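Local coordinates for inactive glucansucrase (Lactobacillus reuteri, PDB 5JBD), which is an inactive member of the glucansucrase family, a large multidomain protein built around a glycosyl hydrolase family 70 barrel domain, at residues M651-F656 / L684-F689. Sequence-based numbering, arbitrary orientation.
Sequences MIYEDF and LGITDF
Met651 O is gripped by two consecutive amides, Thr687 N at 3.0 Å, lying in the carbonyl plane, and Asp688 N, tilted from that plane. The adjoining Met651 N donates almost straight to Thr687 OG1 (2.9 Å, N-H...O 164°). With chi1 at 65°, OG1 sits between its own backbone N and carbonyl carbon, where it also gives its proton to Asp688 OD2 (2.7 Å), meeting that oxygen on the anti side and well out of the carboxylate plane. OD2 is shared with His650, while OD1 takes a bond from Gln745. Two residues on from Met651, Tyr653 N donates a hydrogen bond to Asp688 O, pairing 652-654 and 688-691 as neighbouring parallel strands of the TIM-type barrel; the intervening chain carries helices 670-676 and 678-683, a beta-alpha-beta crossover. Strand 460-464 flanks 652-654 on its other edge. Ile652 and Asp688 share one face of this sheet, CG1 of Ile652 lying against CB of Asp688. On the helix-covered face, Tyr653 and Phe689 run side by side, CE2 of Phe689 reaching the ring edge of Tyr653 at CD2 (3.5 Å) with the planes 50° apart. Ile686 CD1 makes an off-centre CH-pi contact with the Tyr653 ring, and Ile686 CG2 packs on Tyr653 CB. Gly685, in a Schellman motif, ends helix 678-683; Met651, its chain bent at the SD-CE end, brings CE against the carbonyl oxygens of Leu684 and Gly685. Beyond the paired residues, Asp655 CB lies 3.4 Å from Phe689 CE1, its carboxylate nearly perpendicular to that ring.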
loop_
_atom_site.group_PDB
_atom_site.type_symbol
_atom_site.label_atom_id
_atom_site.label_comp_id
_atom_site.label_asym_id
_atom_site.label_seq_id
_atom_site.Cartn_x
_atom_site.Cartn_y
_atom_site.Cartn_z
ATOM N N MET A 651 5.959 -15.849 15.466
ATOM C CA MET A 651 6.759 -14.741 14.971
ATOM C C MET A 651 6.564 -14.604 13.458
ATOM O O MET A 651 6.711 -15.578 12.711
ATOM C CB MET A 651 8.246 -14.948 15.289
ATOM C CG MET A 651 9.150 -13.887 14.685
ATOM S SD MET A 651 10.803 -13.884 15.398
ATOM C CE MET A 651 11.425 -15.395 14.721
ATOM N N ILE A 652 6.231 -13.382 13.046
ATOM C CA ILE A 652 5.978 -13.023 11.667
ATOM C C ILE A 652 7.283 -12.524 11.011
ATOM O O ILE A 652 8.122 -11.924 11.678
ATOM C CB ILE A 652 4.879 -11.936 11.570
ATOM C CG1 ILE A 652 3.543 -12.508 12.071
ATOM C CG2 ILE A 652 4.722 -11.429 10.133
ATOM C CD1 ILE A 652 2.533 -11.455 12.467
ATOM N N TYR A 653 7.439 -12.802 9.709
ATOM C CA TYR A 653 8.544 -12.257 8.899
ATOM C C TYR A 653 7.991 -11.566 7.654
ATOM O O TYR A 653 7.288 -12.202 6.863
ATOM C CB TYR A 653 9.483 -13.385 8.501
ATOM C CG TYR A 653 10.690 -12.965 7.690
ATOM C CD1 TYR A 653 11.661 -12.127 8.234
ATOM C CD2 TYR A 653 10.883 -13.430 6.390
ATOM C CE1 TYR A 653 12.791 -11.759 7.507
ATOM C CE2 TYR A 653 12.001 -13.053 5.640
ATOM C CZ TYR A 653 12.961 -12.231 6.203
ATOM O OH TYR A 653 14.070 -11.870 5.472
ATOM N N GLU A 654 8.256 -10.262 7.519
ATOM C CA GLU A 654 7.878 -9.504 6.328
ATOM C C GLU A 654 8.929 -9.810 5.264
ATOM O O GLU A 654 10.098 -9.486 5.454
ATOM C CB GLU A 654 7.813 -7.976 6.578
ATOM C CG GLU A 654 7.426 -7.217 5.309
ATOM C CD GLU A 654 7.129 -5.736 5.488
ATOM O OE1 GLU A 654 7.456 -5.141 6.518
ATOM O OE2 GLU A 654 6.554 -5.158 4.547
ATOM N N ASP A 655 8.513 -10.411 4.157
ATOM C CA ASP A 655 9.474 -10.984 3.188
ATOM C C ASP A 655 9.973 -10.048 2.086
ATOM O O ASP A 655 10.722 -10.485 1.213
ATOM C CB ASP A 655 8.903 -12.275 2.576
ATOM C CG ASP A 655 8.085 -12.051 1.317
ATOM O OD1 ASP A 655 7.552 -10.939 1.081
ATOM O OD2 ASP A 655 7.975 -13.039 0.547
ATOM N N PHE A 656 9.553 -8.786 2.093
ATOM C CA PHE A 656 9.851 -7.898 0.973
ATOM C C PHE A 656 10.152 -6.475 1.396
ATOM O O PHE A 656 9.893 -6.074 2.548
ATOM C CB PHE A 656 8.682 -7.885 -0.015
ATOM C CG PHE A 656 7.469 -7.115 0.451
ATOM C CD1 PHE A 656 6.581 -7.672 1.359
ATOM C CD2 PHE A 656 7.196 -5.843 -0.052
ATOM C CE1 PHE A 656 5.455 -6.969 1.781
ATOM C CE2 PHE A 656 6.078 -5.135 0.369
ATOM C CZ PHE A 656 5.199 -5.705 1.283
ATOM N N LEU A 684 15.521 -19.906 12.218
ATOM C CA LEU A 684 15.387 -18.609 12.883
ATOM C C LEU A 684 14.130 -18.464 13.754
ATOM O O LEU A 684 13.902 -17.392 14.345
ATOM C CB LEU A 684 15.440 -17.490 11.839
ATOM C CG LEU A 684 16.755 -17.362 11.051
ATOM C CD1 LEU A 684 16.661 -16.215 10.060
ATOM C CD2 LEU A 684 17.953 -17.157 11.971
ATOM N N GLY A 685 13.316 -19.516 13.851
ATOM C CA GLY A 685 12.093 -19.477 14.654
ATOM C C GLY A 685 10.925 -18.698 14.053
ATOM O O GLY A 685 9.971 -18.359 14.768
ATOM N N ILE A 686 10.978 -18.418 12.746
ATOM C CA ILE A 686 9.855 -17.767 12.059
ATOM C C ILE A 686 8.750 -18.807 11.928
ATOM O O ILE A 686 9.006 -19.935 11.484
ATOM C CB ILE A 686 10.260 -17.236 10.669
ATOM C CG1 ILE A 686 11.296 -16.113 10.815
ATOM C CG2 ILE A 686 9.049 -16.729 9.916
ATOM C CD1 ILE A 686 12.107 -15.868 9.569
ATOM N N THR A 687 7.550 -18.459 12.377
ATOM C CA THR A 687 6.404 -19.366 12.291
ATOM C C THR A 687 5.384 -18.939 11.223
ATOM O O THR A 687 4.611 -19.776 10.745
ATOM C CB THR A 687 5.679 -19.458 13.650
ATOM O OG1 THR A 687 5.116 -18.188 13.972
ATOM C CG2 THR A 687 6.621 -19.905 14.766
ATOM N N ASP A 688 5.386 -17.653 10.865
ATOM C CA ASP A 688 4.385 -17.072 9.984
ATOM C C ASP A 688 5.064 -16.162 8.969
ATOM O O ASP A 688 5.698 -15.169 9.341
ATOM C CB ASP A 688 3.363 -16.306 10.820
ATOM C CG ASP A 688 2.457 -17.244 11.606
ATOM O OD1 ASP A 688 1.474 -17.764 11.019
ATOM O OD2 ASP A 688 2.765 -17.490 12.804
ATOM N N PHE A 689 4.924 -16.512 7.694
ATOM C CA PHE A 689 5.666 -15.871 6.591
ATOM C C PHE A 689 4.725 -14.944 5.838
ATOM O O PHE A 689 3.795 -15.406 5.157
ATOM C CB PHE A 689 6.249 -16.964 5.686
ATOM C CG PHE A 689 7.446 -16.533 4.863
ATOM C CD1 PHE A 689 7.279 -16.045 3.582
ATOM C CD2 PHE A 689 8.740 -16.655 5.364
ATOM C CE1 PHE A 689 8.370 -15.660 2.818
ATOM C CE2 PHE A 689 9.844 -16.279 4.600
ATOM C CZ PHE A 689 9.655 -15.780 3.329
#